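Transcriptional regulator (Enterococcus faecalis, PDB 3QFI) is of unknown function but belongs to the LytR-CpsA-Psr family of bacterial cell-envelope proteins. Local coordinates at residues 235-249 / 275-288. Numbering follows the deposited sequence.
Sequences YSATIDDIYYQVLDP and DLAFYNQFSYAVTD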
loop_
_atom_site.group_PDB
_atom_site.type_symbol
_atom_site.label_atom_id
_atom_site.label_comp_id
_atom_site.label_asym_id
_atom_site.label_seq_id
_atom_site.Cartn_x
_atom_site.Cartn_y
_atom_site.Cartn_z
ATOM N N TYR A 235 9.920 5.802 14.768
ATOM C CA TYR A 235 10.919 5.411 15.754
ATOM C C TYR A 235 10.518 4.082 16.371
ATOM O O TYR A 235 9.338 3.723 16.380
ATOM C CB TYR A 235 11.013 6.461 16.863
ATOM C CG TYR A 235 11.389 7.843 16.390
ATOM C CD1 TYR A 235 12.690 8.128 15.962
ATOM C CD2 TYR A 235 10.439 8.871 16.372
ATOM C CE1 TYR A 235 13.042 9.405 15.528
ATOM C CE2 TYR A 235 10.772 10.153 15.942
ATOM C CZ TYR A 235 12.082 10.413 15.516
ATOM O OH TYR A 235 12.405 11.677 15.066
ATOM N N SER A 236 11.501 3.360 16.895
ATOM C CA SER A 236 11.245 2.082 17.545
ATOM C C SER A 236 10.618 2.358 18.916
ATOM O O SER A 236 10.963 3.348 19.561
ATOM C CB SER A 236 12.562 1.330 17.739
ATOM O OG SER A 236 13.586 1.899 16.946
ATOM N N ALA A 237 9.708 1.494 19.361
ATOM C CA ALA A 237 9.077 1.675 20.666
ATOM C C ALA A 237 8.470 0.392 21.215
ATOM O O ALA A 237 8.352 -0.613 20.511
ATOM C CB ALA A 237 8.011 2.768 20.601
ATOM N N THR A 238 8.087 0.427 22.485
ATOM C CA THR A 238 7.505 -0.743 23.113
ATOM C C THR A 238 6.647 -0.306 24.278
ATOM O O THR A 238 7.046 0.564 25.044
ATOM C CB THR A 238 8.609 -1.688 23.591
ATOM O OG1 THR A 238 9.442 -2.023 22.474
ATOM C CG2 THR A 238 8.016 -2.962 24.156
ATOM N N ILE A 239 5.462 -0.894 24.401
ATOM C CA ILE A 239 4.554 -0.549 25.484
ATOM C C ILE A 239 4.462 -1.684 26.493
ATOM O O ILE A 239 5.166 -1.687 27.501
ATOM C CB ILE A 239 3.149 -0.239 24.954
ATOM C CG1 ILE A 239 3.235 0.820 23.862
ATOM C CG2 ILE A 239 2.273 0.292 26.077
ATOM C CD1 ILE A 239 3.870 2.105 24.324
ATOM N N ASP A 240 3.584 -2.643 26.229
ATOM C CA ASP A 240 3.435 -3.780 27.122
ATOM C C ASP A 240 4.227 -4.958 26.563
ATOM O O ASP A 240 3.664 -5.995 26.226
ATOM C CB ASP A 240 1.950 -4.157 27.290
ATOM C CG ASP A 240 1.202 -4.271 25.956
ATOM O OD1 ASP A 240 0.105 -4.886 25.944
ATOM O OD2 ASP A 240 1.696 -3.737 24.929
ATOM N N ASP A 241 5.542 -4.784 26.473
ATOM C CA ASP A 241 6.439 -5.808 25.952
ATOM C C ASP A 241 6.156 -6.059 24.471
ATOM O O ASP A 241 6.658 -7.022 23.877
ATOM C CB ASP A 241 6.301 -7.116 26.744
ATOM C CG ASP A 241 6.545 -6.931 28.251
ATOM O OD1 ASP A 241 7.135 -5.895 28.651
ATOM O OD2 ASP A 241 6.156 -7.833 29.035
ATOM N N ILE A 242 5.345 -5.190 23.874
ATOM C CA ILE A 242 5.026 -5.314 22.457
ATOM C C ILE A 242 5.751 -4.222 21.700
ATOM O O ILE A 242 5.835 -3.098 22.171
ATOM C CB ILE A 242 3.535 -5.181 22.216
ATOM C CG1 ILE A 242 2.811 -6.319 22.940
ATOM C CG2 ILE A 242 3.245 -5.197 20.716
ATOM C CD1 ILE A 242 1.326 -6.317 22.695
ATOM N N TYR A 243 6.285 -4.563 20.535
ATOM C CA TYR A 243 7.028 -3.610 19.718
ATOM C C TYR A 243 6.138 -2.749 18.830
ATOM O O TYR A 243 5.437 -3.265 17.957
ATOM C CB TYR A 243 8.034 -4.348 18.826
ATOM C CG TYR A 243 8.591 -3.506 17.695
ATOM C CD1 TYR A 243 9.638 -2.621 17.904
ATOM C CD2 TYR A 243 8.035 -3.568 16.415
ATOM C CE1 TYR A 243 10.118 -1.816 16.863
ATOM C CE2 TYR A 243 8.507 -2.770 15.379
ATOM C CZ TYR A 243 9.545 -1.898 15.607
ATOM O OH TYR A 243 10.003 -1.109 14.576
ATOM N N TYR A 244 6.154 -1.440 19.047
ATOM C CA TYR A 244 5.364 -0.549 18.204
ATOM C C TYR A 244 6.308 0.426 17.557
ATOM O O TYR A 244 7.471 0.509 17.922
ATOM C CB TYR A 244 4.343 0.257 19.000
ATOM C CG TYR A 244 3.342 -0.557 19.756
ATOM C CD1 TYR A 244 3.666 -1.122 20.985
ATOM C CD2 TYR A 244 2.051 -0.733 19.265
ATOM C CE1 TYR A 244 2.735 -1.832 21.705
ATOM C CE2 TYR A 244 1.105 -1.452 19.989
ATOM C CZ TYR A 244 1.460 -1.995 21.208
ATOM O OH TYR A 244 0.543 -2.704 21.941
ATOM N N GLN A 245 5.794 1.168 16.591
ATOM C CA GLN A 245 6.584 2.171 15.899
ATOM C C GLN A 245 5.833 3.502 16.001
ATOM O O GLN A 245 4.699 3.627 15.521
ATOM C CB GLN A 245 6.773 1.762 14.435
ATOM C CG GLN A 245 7.480 2.784 13.572
ATOM C CD GLN A 245 7.683 2.287 12.158
ATOM O OE1 GLN A 245 7.680 3.071 11.207
ATOM N NE2 GLN A 245 7.866 0.972 12.010
ATOM N N VAL A 246 6.452 4.482 16.655
ATOM C CA VAL A 246 5.827 5.789 16.809
ATOM C C VAL A 246 6.349 6.691 15.716
ATOM O O VAL A 246 7.546 6.961 15.647
ATOM C CB VAL A 246 6.154 6.447 18.153
ATOM C CG1 VAL A 246 5.505 7.820 18.218
ATOM C CG2 VAL A 246 5.672 5.582 19.289
ATOM N N LEU A 247 5.444 7.159 14.867
ATOM C CA LEU A 247 5.818 8.014 13.755
ATOM C C LEU A 247 6.271 9.396 14.184
ATOM O O LEU A 247 5.798 9.955 15.180
ATOM C CB LEU A 247 4.649 8.143 12.773
ATOM C CG LEU A 247 4.229 6.882 12.013
ATOM C CD1 LEU A 247 2.931 7.142 11.273
ATOM C CD2 LEU A 247 5.321 6.481 11.030
ATOM N N ASP A 248 7.219 9.938 13.434
ATOM C CA ASP A 248 7.684 11.279 13.728
ATOM C C ASP A 248 6.549 12.165 13.244
ATOM O O ASP A 248 6.168 12.117 12.085
ATOM C CB ASP A 248 8.973 11.601 12.981
ATOM C CG ASP A 248 9.443 13.014 13.250
ATOM O OD1 ASP A 248 8.728 13.951 12.828
ATOM O OD2 ASP A 248 10.507 13.195 13.892
ATOM N N PRO A 249 5.998 12.986 14.131
ATOM C CA PRO A 249 4.889 13.863 13.755
ATOM C C PRO A 249 5.164 14.870 12.633
ATOM O O PRO A 249 4.330 15.059 11.747
ATOM C CB PRO A 249 4.537 14.539 15.074
ATOM C CG PRO A 249 5.876 14.652 15.749
ATOM C CD PRO A 249 6.456 13.272 15.502
ATOM N N ASP A 275 -1.001 15.557 14.812
ATOM C CA ASP A 275 0.131 14.637 14.720
ATOM C C ASP A 275 1.089 14.768 15.898
ATOM O O ASP A 275 1.592 13.774 16.418
ATOM C CB ASP A 275 0.928 14.884 13.449
ATOM C CG ASP A 275 0.072 14.882 12.232
ATOM O OD1 ASP A 275 -1.000 14.230 12.270
ATOM O OD2 ASP A 275 0.474 15.526 11.232
ATOM N N LEU A 276 1.353 16.006 16.290
ATOM C CA LEU A 276 2.254 16.305 17.393
ATOM C C LEU A 276 1.665 15.821 18.722
ATOM O O LEU A 276 2.356 15.178 19.514
ATOM C CB LEU A 276 2.526 17.816 17.423
ATOM C CG LEU A 276 3.382 18.405 18.547
ATOM C CD1 LEU A 276 4.779 17.809 18.510
ATOM C CD2 LEU A 276 3.458 19.923 18.384
ATOM N N ALA A 277 0.386 16.107 18.954
ATOM C CA ALA A 277 -0.274 15.686 20.188
ATOM C C ALA A 277 -0.176 14.182 20.359
ATOM O O ALA A 277 0.156 13.690 21.437
ATOM C CB ALA A 277 -1.731 16.108 20.178
ATOM N N PHE A 278 -0.460 13.457 19.287
ATOM C CA PHE A 278 -0.405 12.006 19.324
ATOM C C PHE A 278 0.996 11.535 19.681
ATOM O O PHE A 278 1.169 10.667 20.539
ATOM C CB PHE A 278 -0.794 11.406 17.971
ATOM C CG PHE A 278 -1.039 9.927 18.022
ATOM C CD1 PHE A 278 -2.286 9.432 18.419
ATOM C CD2 PHE A 278 -0.016 9.028 17.750
ATOM C CE1 PHE A 278 -2.508 8.072 18.545
ATOM C CE2 PHE A 278 -0.226 7.657 17.874
ATOM C CZ PHE A 278 -1.474 7.178 18.276
ATOM N N TYR A 279 1.997 12.108 19.023
ATOM C CA TYR A 279 3.385 11.715 19.267
ATOM C C TYR A 279 3.854 11.965 20.703
ATOM O O TYR A 279 4.572 11.146 21.274
ATOM C CB TYR A 279 4.318 12.417 18.261
ATOM C CG TYR A 279 5.787 12.424 18.665
ATOM C CD1 TYR A 279 6.298 13.447 19.462
ATOM C CD2 TYR A 279 6.657 11.390 18.288
ATOM C CE1 TYR A 279 7.630 13.449 19.876
ATOM C CE2 TYR A 279 8.001 11.388 18.709
ATOM C CZ TYR A 279 8.466 12.425 19.505
ATOM O OH TYR A 279 9.747 12.437 19.989
ATOM N N ASN A 280 3.438 13.085 21.285
ATOM C CA ASN A 280 3.829 13.416 22.650
ATOM C C ASN A 280 3.308 12.483 23.716
ATOM O O ASN A 280 3.959 12.276 24.740
ATOM C CB ASN A 280 3.410 14.835 23.000
ATOM C CG ASN A 280 4.292 15.851 22.351
ATOM O OD1 ASN A 280 5.524 15.701 22.339
ATOM N ND2 ASN A 280 3.684 16.897 21.804
ATOM N N GLN A 281 2.136 11.916 23.484
ATOM C CA GLN A 281 1.564 11.020 24.460
ATOM C C GLN A 281 2.133 9.611 24.357
ATOM O O GLN A 281 1.752 8.737 25.129
ATOM C CB GLN A 281 0.043 10.979 24.305
ATOM C CG GLN A 281 -0.432 10.289 23.056
ATOM C CD GLN A 281 -1.936 10.189 22.977
ATOM O OE1 GLN A 281 -2.607 11.181 22.759
ATOM N NE2 GLN A 281 -2.472 8.990 23.180
ATOM N N PHE A 282 3.054 9.386 23.422
ATOM C CA PHE A 282 3.635 8.052 23.240
ATOM C C PHE A 282 5.144 8.057 23.050
ATOM O O PHE A 282 5.751 7.001 22.833
ATOM C CB PHE A 282 2.999 7.360 22.034
ATOM C CG PHE A 282 1.578 6.936 22.259
ATOM C CD1 PHE A 282 1.260 6.006 23.242
ATOM C CD2 PHE A 282 0.553 7.460 21.484
ATOM C CE1 PHE A 282 -0.058 5.611 23.450
ATOM C CE2 PHE A 282 -0.764 7.067 21.687
ATOM C CZ PHE A 282 -1.072 6.138 22.674
ATOM N N SER A 283 5.749 9.239 23.127
ATOM C CA SER A 283 7.186 9.352 22.940
ATOM C C SER A 283 7.963 8.676 24.083
ATOM O O SER A 283 9.114 8.257 23.901
ATOM C CB SER A 283 7.586 10.825 22.812
ATOM O OG SER A 283 7.448 11.496 24.050
ATOM N N TYR A 284 7.328 8.554 25.250
ATOM C CA TYR A 284 7.958 7.918 26.422
ATOM C C TYR A 284 8.247 6.442 26.152
ATOM O O TYR A 284 8.907 5.778 26.944
ATOM C CB TYR A 284 7.035 8.025 27.654
ATOM C CG TYR A 284 5.815 7.121 27.581
ATOM C CD1 TYR A 284 5.846 5.823 28.100
ATOM C CD2 TYR A 284 4.648 7.545 26.948
ATOM C CE1 TYR A 284 4.747 4.975 27.991
ATOM C CE2 TYR A 284 3.542 6.703 26.830
ATOM C CZ TYR A 284 3.596 5.427 27.354
ATOM O OH TYR A 284 2.499 4.607 27.246
ATOM N N ALA A 285 7.718 5.928 25.047
ATOM C CA ALA A 285 7.913 4.534 24.684
ATOM C C ALA A 285 9.020 4.361 23.644
ATOM O O ALA A 285 9.490 3.250 23.411
ATOM C CB ALA A 285 6.609 3.949 24.149
ATOM N N VAL A 286 9.425 5.446 22.996
ATOM C CA VAL A 286 10.482 5.350 22.002
ATOM C C VAL A 286 11.714 4.739 22.673
ATOM O O VAL A 286 12.010 5.057 23.827
ATOM C CB VAL A 286 10.875 6.741 21.440
ATOM C CG1 VAL A 286 12.029 6.591 20.475
ATOM C CG2 VAL A 286 9.697 7.387 20.740
ATOM N N THR A 287 12.418 3.868 21.947
ATOM C CA THR A 287 13.629 3.204 22.445
ATOM C C THR A 287 14.876 3.719 21.711
ATOM O O THR A 287 15.969 3.178 21.883
ATOM C CB THR A 287 13.566 1.657 22.246
ATOM O OG1 THR A 287 12.311 1.147 22.724
ATOM C CG2 THR A 287 14.697 0.970 23.015
ATOM N N ASP A 288 14.713 4.751 20.886
ATOM C CA ASP A 288 15.853 5.326 20.156
ATOM C C ASP A 288 16.578 6.360 21.016
ATOM O O ASP A 288 16.695 7.526 20.628
ATOM C CB ASP A 288 15.413 6.021 18.861
ATOM C CG ASP A 288 16.595 6.573 18.079
ATOM O OD1 ASP A 288 16.438 7.579 17.347
ATOM O OD2 ASP A 288 17.691 5.985 18.198
#
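Pro249 rests on one face of the Tyr279 ring, its CD 3.3 Å from CG of Tyr279. Tyr279 reaches this place because its CG lies anti to the backbone N (chi1 163°), which swings the phenol from helix 269-280 toward the start of helix 249-262. The bump of Pro249 fills the hollow between the ring and the preceding helical turn, for Pro249 CB also sits 3.3 Å from Asp275 O. Further along the same ring, Val246 arrives at about a right angle and directs CG1 to CD2 of Tyr279 (3.8 Å), while its other methyl, CG2, lies 3.8 Å from Phe282 O and near CB of Phe282. Tyr235 crosses Tyr279 obliquely, CE2 to CE2 at 4.1 Å, and its hydroxyl is held by Asp248 OD2 through that oxygen's anti lone pair.

Strands 234-238 and 243-247 form an antiparallel beta hairpin, and the last residues of the modelled chain, beyond helix 269-280, meet strand 234-238 at one place. Ala237 and Val286 make a single beta bridge: Thr287 N donates to Ser236 O at 2.8 Å (angle at H 161°), and Thr238 N to Ala285 O at a longer 3.3 Å. Beside this bridge Ile239 CD1 touches Ala285 CB. Leu67 of strand 67-70 touches both Phe282 and Tyr244 of the hairpin.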